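Local coordinates for protein succinylglutamate desuccinylase/aspartoacylase (Ruegeria sp. TM1040, PDB 3NA6) that probably hydrolyses the amide bond of N-acylated amino acids, as zinc-dependent succinylglutamate desuccinylases and aspartoacylases do, at residues Glu269-Leu274 and Gly281-Arg286; Ala285-Pro290 and Val298-Arg303; Gly306-Arg311 and Cys322-Gly327. All coordinates share one frame; numbering follows the deposited sequence.

Contact 1: residues Glu269-Leu274 and Gly281-Arg286; sequences EIMIDL and GDLVAR
Glu269 holds CG anti to its backbone N (chi1 -178°) and stays extended beyond it, while Arg286 keeps CG beside its own N and bends further out at chi3. The two charged ends therefore lie side by side, pointing the same way, over one face of the small antiparallel sheet in which strands 266-270 and 283-288 are neighbours. Glu269 and Arg286 are a hydrogen-bonded pair: Glu269 N donates to Arg286 O at 2.8 Å. Arg286 N returns a bond of 2.8 Å to Glu269 O. Further out, Arg286 NH2 reaches Glu269 OE1 on the syn side of the carboxylate, a salt bridge of 3.1 Å. Arg286 NE adds a weak bond to the same oxygen. The carboxylate and guanidinium planes are 53° apart and both N-H groups go to one oxygen, so the pair is not the flat, two-oxygen kind. Arg286 is modelled in two conformers, and this pairing is that of one. Trp288 NE1 also donates to Glu269 OE1. Lys226 of the second subunit pairs with Glu269 OE2, and Glu71 of that subunit with Arg286 NH2. An alanine in place of Glu269 would probably leave Lys226 of the second subunit and Trp288 NE1 without this partner and the Arg286 guanidinium less firmly held, by Glu71 of that subunit.

Ile270 and Ala285 form the next pair, non-hydrogen-bonded, on the other face, with CA atoms 4.3 Å apart. Across strand 283-288, toward strand 298-301, Val284 and Ala285 both face Tyr300, a classic beta bulge. Val284 O accepts from Met271 N at 2.8 Å. Met271 is a selenomethionine, folded at chi2 and chi3. Its CG packs on Leu283 CG at 3.8 Å, and its SE comes to 3.9 Å from Arg286 NE. Ile272 CD1 meets Val284 CG1 at 4.0 Å.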
loop_
_atom_site.group_PDB
_atom_site.type_symbol
_atom_site.label_atom_id
_atom_site.label_comp_id
_atom_site.label_asym_id
_atom_site.label_seq_id
_atom_site.Cartn_x
_atom_site.Cartn_y
_atom_site.Cartn_z
ATOM N N GLU A 269 15.794 -6.385 24.836
ATOM C CA GLU A 269 16.830 -7.266 25.328
ATOM C C GLU A 269 16.284 -8.182 26.426
ATOM O O GLU A 269 16.054 -7.741 27.566
ATOM C CB GLU A 269 18.036 -6.513 25.886
ATOM C CG GLU A 269 19.135 -7.520 26.366
ATOM C CD GLU A 269 20.249 -6.884 27.115
ATOM O OE1 GLU A 269 20.184 -5.660 27.305
ATOM O OE2 GLU A 269 21.181 -7.620 27.533
ATOM N N ILE A 270 16.090 -9.457 26.105
ATOM C CA ILE A 270 15.653 -10.417 27.140
ATOM C C ILE A 270 16.893 -10.801 27.947
ATOM O O ILE A 270 18.009 -10.785 27.400
ATOM C CB ILE A 270 14.953 -11.632 26.522
ATOM C CG1 ILE A 270 14.123 -12.330 27.601
ATOM C CG2 ILE A 270 15.940 -12.583 25.858
ATOM C CD1 ILE A 270 12.784 -12.658 27.190
HETATM N N MSE A 271 16.718 -11.125 29.227
HETATM C CA MSE A 271 17.863 -11.447 30.102
HETATM C C MSE A 271 18.026 -12.931 30.446
HETATM O O MSE A 271 19.079 -13.362 30.935
HETATM C CB MSE A 271 17.775 -10.639 31.392
HETATM C CG MSE A 271 17.695 -9.140 31.161
HETATM SE SE MSE A 271 19.113 -8.368 30.015
HETATM C CE MSE A 271 20.702 -8.796 31.032
ATOM N N ILE A 272 16.983 -13.717 30.233
ATOM C CA ILE A 272 17.087 -15.174 30.388
ATOM C C ILE A 272 16.321 -15.799 29.213
ATOM O O ILE A 272 15.463 -15.149 28.607
ATOM C CB ILE A 272 16.538 -15.699 31.752
ATOM C CG1 ILE A 272 15.017 -15.629 31.800
ATOM C CG2 ILE A 272 17.236 -14.998 32.986
ATOM C CD1 ILE A 272 14.462 -14.272 31.710
ATOM N N ASP A 273 16.620 -17.043 28.886
ATOM C CA ASP A 273 15.967 -17.689 27.760
ATOM C C ASP A 273 14.881 -18.659 28.200
ATOM O O ASP A 273 14.743 -18.944 29.385
ATOM C CB ASP A 273 17.029 -18.331 26.858
ATOM C CG ASP A 273 17.920 -17.280 26.178
ATOM O OD1 ASP A 273 17.391 -16.166 25.889
ATOM O OD2 ASP A 273 19.126 -17.558 25.932
ATOM N N LEU A 274 14.100 -19.144 27.236
ATOM C CA LEU A 274 12.950 -19.992 27.501
ATOM C C LEU A 274 13.330 -21.203 28.332
ATOM O O LEU A 274 14.314 -21.877 28.053
ATOM C CB LEU A 274 12.266 -20.438 26.189
ATOM C CG LEU A 274 11.390 -19.411 25.464
ATOM C CD1 LEU A 274 10.870 -19.962 24.107
ATOM C CD2 LEU A 274 10.211 -19.015 26.349
ATOM N N GLY A 281 12.274 -10.449 41.542
ATOM C CA GLY A 281 13.115 -9.245 41.472
ATOM C C GLY A 281 14.273 -9.293 40.487
ATOM O O GLY A 281 14.876 -8.273 40.218
ATOM N N ASP A 282 14.617 -10.473 39.964
ATOM C CA ASP A 282 15.596 -10.561 38.881
ATOM C C ASP A 282 15.104 -9.820 37.627
ATOM O O ASP A 282 13.909 -9.796 37.307
ATOM C CB ASP A 282 15.857 -12.020 38.465
ATOM C CG ASP A 282 16.745 -12.789 39.448
ATOM O OD1 ASP A 282 17.227 -12.213 40.450
ATOM O OD2 ASP A 282 16.967 -13.998 39.180
ATOM N N LEU A 283 16.063 -9.249 36.908
ATOM C CA LEU A 283 15.825 -8.603 35.632
ATOM C C LEU A 283 15.401 -9.666 34.623
ATOM O O LEU A 283 16.081 -10.664 34.473
ATOM C CB LEU A 283 17.106 -7.925 35.202
ATOM C CG LEU A 283 17.116 -6.821 34.172
ATOM C CD1 LEU A 283 16.179 -5.682 34.528
ATOM C CD2 LEU A 283 18.563 -6.346 34.082
ATOM N N VAL A 284 14.247 -9.476 33.993
ATOM C CA VAL A 284 13.759 -10.378 32.940
ATOM C C VAL A 284 14.010 -9.795 31.537
ATOM O O VAL A 284 14.311 -10.534 30.578
ATOM C CB VAL A 284 12.274 -10.634 33.134
ATOM C CG1 VAL A 284 11.656 -11.368 31.960
ATOM C CG2 VAL A 284 12.092 -11.417 34.421
ATOM N N ALA A 285 13.884 -8.479 31.427
ATOM C CA ALA A 285 14.075 -7.802 30.142
ATOM C C ALA A 285 14.446 -6.350 30.319
ATOM O O ALA A 285 14.128 -5.731 31.371
ATOM C CB ALA A 285 12.829 -7.913 29.299
ATOM N N ARG A 286 15.126 -5.796 29.313
ATOM C CA ARG A 286 15.357 -4.355 29.242
ATOM C C ARG A 286 14.972 -3.839 27.867
ATOM O O ARG A 286 15.263 -4.487 26.853
ATOM C CB ARG A 286 16.813 -4.011 29.533
ATOM C CG ARG A 286 17.289 -4.495 30.892
ATOM C CD ARG A 286 18.667 -3.965 31.237
ATOM N NE ARG A 286 19.708 -4.537 30.398
ATOM C CZ ARG A 286 20.994 -4.236 30.514
ATOM N NH1 ARG A 286 21.384 -3.367 31.450
ATOM N NH2 ARG A 286 21.878 -4.780 29.686
#

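Contact 2: residues Ala285-Pro290 and Val298-Arg303; sequences ARVWSP and VEYRAR
Ala285 pairs with Tyr300, Arg286 with Glu299 and Val287 with Val298, in regular antiparallel register. Strands 285-288 and 298-301 run at 164° to each other, with their axes 4.7 Å apart, as the two arms of a beta hairpin. Ala285-Tyr300 and Val287-Val298 are hydrogen-bonded pairs. Tyr300 N donates to Ala285 O at 2.8 Å, and Ala285 N makes a longer bond of 3.2 Å to Tyr300 O. Val287 N and Val298 O meet at 2.8 Å, with the donor in the carbonyl plane. Val298 N closes this second ring on Val287 O. Arg286 and Glu299 form the non-hydrogen-bonded pair between them.

Val287 holds CG1 anti to its backbone N (chi1 -173°), and its CG2 is the methyl that abuts the edge of the phenol ring, 3.8 Å from Tyr300 CE2. Beyond the ring, Tyr300 OH is hydrogen-bonded to Glu263 N. On the other face, Arg286 and Glu299 run alongside each other. Arg286 CG comes to 4.1 Å from Glu299 CG, but the charged groups do not pair. Glu299 OE1 is instead taken by Arg301 NH2 on its own strand, a salt bridge of 3.0 Å that comes from above the carboxylate plane. Trp288 CZ2 lies 3.5 Å above one face of the Arg286 guanidinium, offset toward its rim.

The hairpin is thus held mainly by its backbone bonds and one apolar touch. The charge of Glu299 is met by Arg301 within its own strand, so no salt bridge ties the two arms. The Arg286 guanidinium is directed to partners off the hairpin, among them Glu71 of the second subunit.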
loop_
_atom_site.group_PDB
_atom_site.type_symbol
_atom_site.label_atom_id
_atom_site.label_comp_id
_atom_site.label_asym_id
_atom_site.label_seq_id
_atom_site.Cartn_x
_atom_site.Cartn_y
_atom_site.Cartn_z
ATOM N N ALA A 285 13.884 -8.479 31.427
ATOM C CA ALA A 285 14.075 -7.802 30.142
ATOM C C ALA A 285 14.446 -6.350 30.319
ATOM O O ALA A 285 14.128 -5.731 31.371
ATOM C CB ALA A 285 12.829 -7.913 29.299
ATOM N N ARG A 286 15.126 -5.796 29.313
ATOM C CA ARG A 286 15.357 -4.355 29.242
ATOM C C ARG A 286 14.972 -3.839 27.867
ATOM O O ARG A 286 15.263 -4.487 26.853
ATOM C CB ARG A 286 16.813 -4.011 29.533
ATOM C CG ARG A 286 17.289 -4.495 30.892
ATOM C CD ARG A 286 18.667 -3.965 31.237
ATOM N NE ARG A 286 19.708 -4.537 30.398
ATOM C CZ ARG A 286 20.994 -4.236 30.514
ATOM N NH1 ARG A 286 21.384 -3.367 31.450
ATOM N NH2 ARG A 286 21.878 -4.780 29.686
ATOM N N VAL A 287 14.317 -2.678 27.845
ATOM C CA VAL A 287 13.988 -1.977 26.612
ATOM C C VAL A 287 14.902 -0.745 26.402
ATOM O O VAL A 287 14.930 0.211 27.251
ATOM C CB VAL A 287 12.499 -1.579 26.554
ATOM C CG1 VAL A 287 12.173 -1.006 25.156
ATOM C CG2 VAL A 287 11.621 -2.823 26.777
ATOM N N TRP A 288 15.679 -0.790 25.310
ATOM C CA TRP A 288 16.652 0.267 24.981
ATOM C C TRP A 288 15.988 1.222 23.987
ATOM O O TRP A 288 15.140 0.823 23.200
ATOM C CB TRP A 288 17.923 -0.310 24.363
ATOM C CG TRP A 288 18.724 -1.179 25.264
ATOM C CD1 TRP A 288 18.591 -2.535 25.449
ATOM C CD2 TRP A 288 19.764 -0.756 26.141
ATOM N NE1 TRP A 288 19.518 -2.975 26.379
ATOM C CE2 TRP A 288 20.225 -1.900 26.842
ATOM C CE3 TRP A 288 20.361 0.482 26.406
ATOM C CZ2 TRP A 288 21.267 -1.837 27.780
ATOM C CZ3 TRP A 288 21.358 0.545 27.358
ATOM C CH2 TRP A 288 21.812 -0.611 28.021
ATOM N N SER A 289 16.381 2.475 24.031
ATOM C CA SER A 289 15.867 3.488 23.127
ATOM C C SER A 289 16.167 3.104 21.715
ATOM O O SER A 289 17.335 2.824 21.372
ATOM C CB SER A 289 16.519 4.857 23.387
ATOM O OG SER A 289 16.124 5.804 22.400
ATOM N N PRO A 290 15.135 3.143 20.866
ATOM C CA PRO A 290 15.305 2.923 19.441
ATOM C C PRO A 290 15.801 4.131 18.681
ATOM O O PRO A 290 16.005 4.033 17.488
ATOM C CB PRO A 290 13.882 2.632 18.984
ATOM C CG PRO A 290 13.094 3.586 19.745
ATOM C CD PRO A 290 13.762 3.606 21.160
ATOM N N VAL A 298 14.876 0.817 30.095
ATOM C CA VAL A 298 13.764 0.554 31.025
ATOM C C VAL A 298 13.851 -0.903 31.366
ATOM O O VAL A 298 14.056 -1.729 30.490
ATOM C CB VAL A 298 12.390 0.867 30.393
ATOM C CG1 VAL A 298 11.250 0.549 31.353
ATOM C CG2 VAL A 298 12.321 2.347 29.966
ATOM N N GLU A 299 13.665 -1.229 32.638
ATOM C CA GLU A 299 13.852 -2.593 33.126
ATOM C C GLU A 299 12.555 -3.238 33.550
ATOM O O GLU A 299 11.703 -2.584 34.120
ATOM C CB GLU A 299 14.800 -2.559 34.337
ATOM C CG GLU A 299 16.172 -2.022 34.023
ATOM C CD GLU A 299 17.166 -2.165 35.163
ATOM O OE1 GLU A 299 16.765 -2.067 36.339
ATOM O OE2 GLU A 299 18.357 -2.369 34.861
ATOM N N TYR A 300 12.407 -4.527 33.248
ATOM C CA TYR A 300 11.256 -5.300 33.658
ATOM C C TYR A 300 11.767 -6.456 34.531
ATOM O O TYR A 300 12.640 -7.233 34.112
ATOM C CB TYR A 300 10.413 -5.713 32.431
ATOM C CG TYR A 300 9.788 -4.475 31.782
ATOM C CD1 TYR A 300 8.629 -3.909 32.317
ATOM C CD2 TYR A 300 10.393 -3.818 30.703
ATOM C CE1 TYR A 300 8.064 -2.746 31.769
ATOM C CE2 TYR A 300 9.819 -2.637 30.132
ATOM C CZ TYR A 300 8.675 -2.101 30.694
ATOM O OH TYR A 300 8.066 -0.958 30.183
ATOM N N ARG A 301 11.265 -6.507 35.770
ATOM C CA ARG A 301 11.743 -7.454 36.788
ATOM C C ARG A 301 10.704 -8.525 37.120
ATOM O O ARG A 301 9.507 -8.301 36.955
ATOM C CB ARG A 301 12.170 -6.699 38.041
ATOM C CG ARG A 301 13.448 -5.957 37.807
ATOM C CD ARG A 301 13.993 -5.254 39.022
ATOM N NE ARG A 301 15.202 -4.547 38.609
ATOM C CZ ARG A 301 16.410 -5.095 38.553
ATOM N NH1 ARG A 301 16.610 -6.351 38.941
ATOM N NH2 ARG A 301 17.422 -4.371 38.126
ATOM N N ALA A 302 11.168 -9.705 37.531
ATOM C CA ALA A 302 10.254 -10.807 37.837
ATOM C C ALA A 302 9.509 -10.499 39.136
ATOM O O ALA A 302 10.110 -10.066 40.126
ATOM C CB ALA A 302 10.995 -12.126 37.930
ATOM N N ARG A 303 8.193 -10.661 39.091
ATOM C CA ARG A 303 7.310 -10.410 40.230
ATOM C C ARG A 303 7.326 -11.596 41.205
ATOM O O ARG A 303 6.943 -11.458 42.362
ATOM C CB ARG A 303 5.879 -10.127 39.742
ATOM C CG ARG A 303 5.072 -11.385 39.338
ATOM C CD ARG A 303 3.944 -11.078 38.332
ATOM N NE ARG A 303 3.297 -12.292 37.823
ATOM C CZ ARG A 303 2.425 -13.043 38.503
ATOM N NH1 ARG A 303 2.079 -12.737 39.746
ATOM N NH2 ARG A 303 1.898 -14.122 37.943
#

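Contact 3: residues Gly306-Arg311 and Cys322-Gly327; sequences GVLISR and CAAVIG
Ile309 packs over Val325 and Gly327 across an antiparallel pair of strands. Its CB stands 4.2 Å from Val325 O. CG1, placed between the backbone N and the carbonyl carbon (chi1 65°), moves in to 3.4 Å from the same Val325 O. It also packs on Val325 CG1. CG2 branches toward Gly327 and rests 3.8 Å from Gly327 CA. At the tip, Ile309 CD1 lies 3.9 Å from Val325 CG1. This methyl also touches the CA of Gly327. A side chain at Gly327 would run into Ile309 CG2, and one at Gly306 would clash with Gly327 O.

A bulge lies at this point of the strand. Ile309 and Ser310 both face Val325, a classic beta bulge that shifts the register by one residue. Val325 O accepts from Ile309 N at 2.9 Å and weakly from Ser310 N. Val325 N donates back to Ser310 O. Val307 and Gly327 are joined by two further bonds, Gly327 N to Val307 O being 2.8 Å.

On the face of Leu308, Ala324 and Ile326, Leu308 CD1 touches Ala324 CB at 3.6 Å. The same methyl meets Ile326 CD1 at 3.8 Å, the two side chains crossing at about a right angle. A water bonded to Ser310 OG donates a weak bond to Cys322 O, and Cys322 forms a disulfide with Cys258.

Strand 306-312 also pairs with strands 151-153 and 277-278, and strand 322-327 with 260-261. Leu308 packs on Ile270 of strand 266-270 and on Ile272 and Leu274 just after it. Trp34 of the third subunit packs against Ser310 and Val325.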
loop_
_atom_site.group_PDB
_atom_site.type_symbol
_atom_site.label_atom_id
_atom_site.label_comp_id
_atom_site.label_asym_id
_atom_site.label_seq_id
_atom_site.Cartn_x
_atom_site.Cartn_y
_atom_site.Cartn_z
ATOM N N GLY A 306 10.479 -18.359 39.287
ATOM C CA GLY A 306 9.965 -19.326 38.337
ATOM C C GLY A 306 10.909 -19.586 37.187
ATOM O O GLY A 306 12.139 -19.487 37.336
ATOM N N VAL A 307 10.307 -19.939 36.050
ATOM C CA VAL A 307 11.014 -20.136 34.776
ATOM C C VAL A 307 10.304 -19.323 33.683
ATOM O O VAL A 307 9.112 -19.076 33.754
ATOM C CB VAL A 307 11.085 -21.622 34.384
ATOM C CG1 VAL A 307 11.851 -22.456 35.475
ATOM C CG2 VAL A 307 9.687 -22.212 34.157
ATOM N N LEU A 308 11.048 -18.901 32.667
ATOM C CA LEU A 308 10.469 -18.134 31.586
ATOM C C LEU A 308 9.714 -19.077 30.672
ATOM O O LEU A 308 10.290 -20.042 30.108
ATOM C CB LEU A 308 11.578 -17.422 30.838
ATOM C CG LEU A 308 11.126 -16.560 29.688
ATOM C CD1 LEU A 308 10.558 -15.236 30.213
ATOM C CD2 LEU A 308 12.296 -16.363 28.725
ATOM N N ILE A 309 8.418 -18.823 30.527
ATOM C CA ILE A 309 7.592 -19.711 29.737
ATOM C C ILE A 309 7.112 -19.072 28.428
ATOM O O ILE A 309 6.721 -19.779 27.508
ATOM C CB ILE A 309 6.392 -20.319 30.557
ATOM C CG1 ILE A 309 5.409 -19.246 30.996
ATOM C CG2 ILE A 309 6.893 -21.145 31.749
ATOM C CD1 ILE A 309 4.117 -19.826 31.594
ATOM N N SER A 310 7.139 -17.748 28.350
ATOM C CA SER A 310 6.744 -17.045 27.141
ATOM C C SER A 310 7.570 -15.784 27.002
ATOM O O SER A 310 7.917 -15.169 28.005
ATOM C CB SER A 310 5.264 -16.656 27.206
ATOM O OG SER A 310 4.857 -16.179 25.920
ATOM N N ARG A 311 7.893 -15.396 25.773
ATOM C CA ARG A 311 8.588 -14.118 25.546
ATOM C C ARG A 311 8.142 -13.422 24.280
ATOM O O ARG A 311 7.763 -14.078 23.315
ATOM C CB ARG A 311 10.104 -14.306 25.495
ATOM C CG ARG A 311 10.624 -15.372 24.518
ATOM C CD ARG A 311 12.104 -15.127 24.124
ATOM N NE ARG A 311 12.243 -13.867 23.369
ATOM C CZ ARG A 311 13.389 -13.400 22.857
ATOM N NH1 ARG A 311 14.514 -14.063 23.011
ATOM N NH2 ARG A 311 13.400 -12.244 22.192
ATOM N N CYS A 322 3.268 -7.720 25.465
ATOM C CA CYS A 322 3.697 -8.608 26.539
ATOM C C CYS A 322 5.161 -9.007 26.361
ATOM O O CYS A 322 5.495 -9.717 25.427
ATOM C CB CYS A 322 2.836 -9.848 26.581
ATOM S SG CYS A 322 3.238 -10.903 28.007
ATOM N N ALA A 323 6.026 -8.565 27.269
ATOM C CA ALA A 323 7.469 -8.859 27.191
ATOM C C ALA A 323 7.814 -10.316 27.507
ATOM O O ALA A 323 8.681 -10.896 26.885
ATOM C CB ALA A 323 8.255 -7.949 28.147
ATOM N N ALA A 324 7.159 -10.879 28.500
ATOM C CA ALA A 324 7.544 -12.160 29.030
ATOM C C ALA A 324 6.508 -12.622 30.035
ATOM O O ALA A 324 5.769 -11.804 30.613
ATOM C CB ALA A 324 8.893 -12.045 29.713
ATOM N N VAL A 325 6.446 -13.935 30.232
ATOM C CA VAL A 325 5.597 -14.505 31.266
ATOM C C VAL A 325 6.448 -15.498 32.043
ATOM O O VAL A 325 7.136 -16.328 31.440
ATOM C CB VAL A 325 4.383 -15.248 30.661
ATOM C CG1 VAL A 325 3.586 -16.003 31.780
ATOM C CG2 VAL A 325 3.491 -14.278 29.874
ATOM N N ILE A 326 6.416 -15.392 33.373
ATOM C CA ILE A 326 7.151 -16.291 34.273
ATOM C C ILE A 326 6.201 -17.358 34.810
ATOM O O ILE A 326 5.192 -17.041 35.425
ATOM C CB ILE A 326 7.774 -15.510 35.454
ATOM C CG1 ILE A 326 8.729 -14.431 34.944
ATOM C CG2 ILE A 326 8.494 -16.479 36.437
ATOM C CD1 ILE A 326 9.848 -14.924 33.888
ATOM N N GLY A 327 6.498 -18.621 34.562
ATOM C CA GLY A 327 5.652 -19.720 35.053
ATOM C C GLY A 327 6.306 -20.397 36.242
ATOM O O GLY A 327 7.464 -20.123 36.547
HETATM O O HOH W 1 5.333 -12.999 26.369
#

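Contacts 1 and 2 share strand 283-288, which pairs with 266-270 in the first and with 298-301 in the second. Contact 3 belongs to another antiparallel sheet and is the most buried of the three. Its side-chain packing is largely apolar, over backbone hydrogen bonds. Contact 1 mixes both characters: its charged face meets the second subunit, while its apolar side chains meet contact 3, as where Val284 CG1 packs on Ala324 CB. Contact 2 lies farthest from the chain centre, and Glu299 there is exposed. It does not touch contact 3, though the chain runs on into it. A bulge in strand 283-288 faces strand 298-301 of contact 2, and another lies within contact 3.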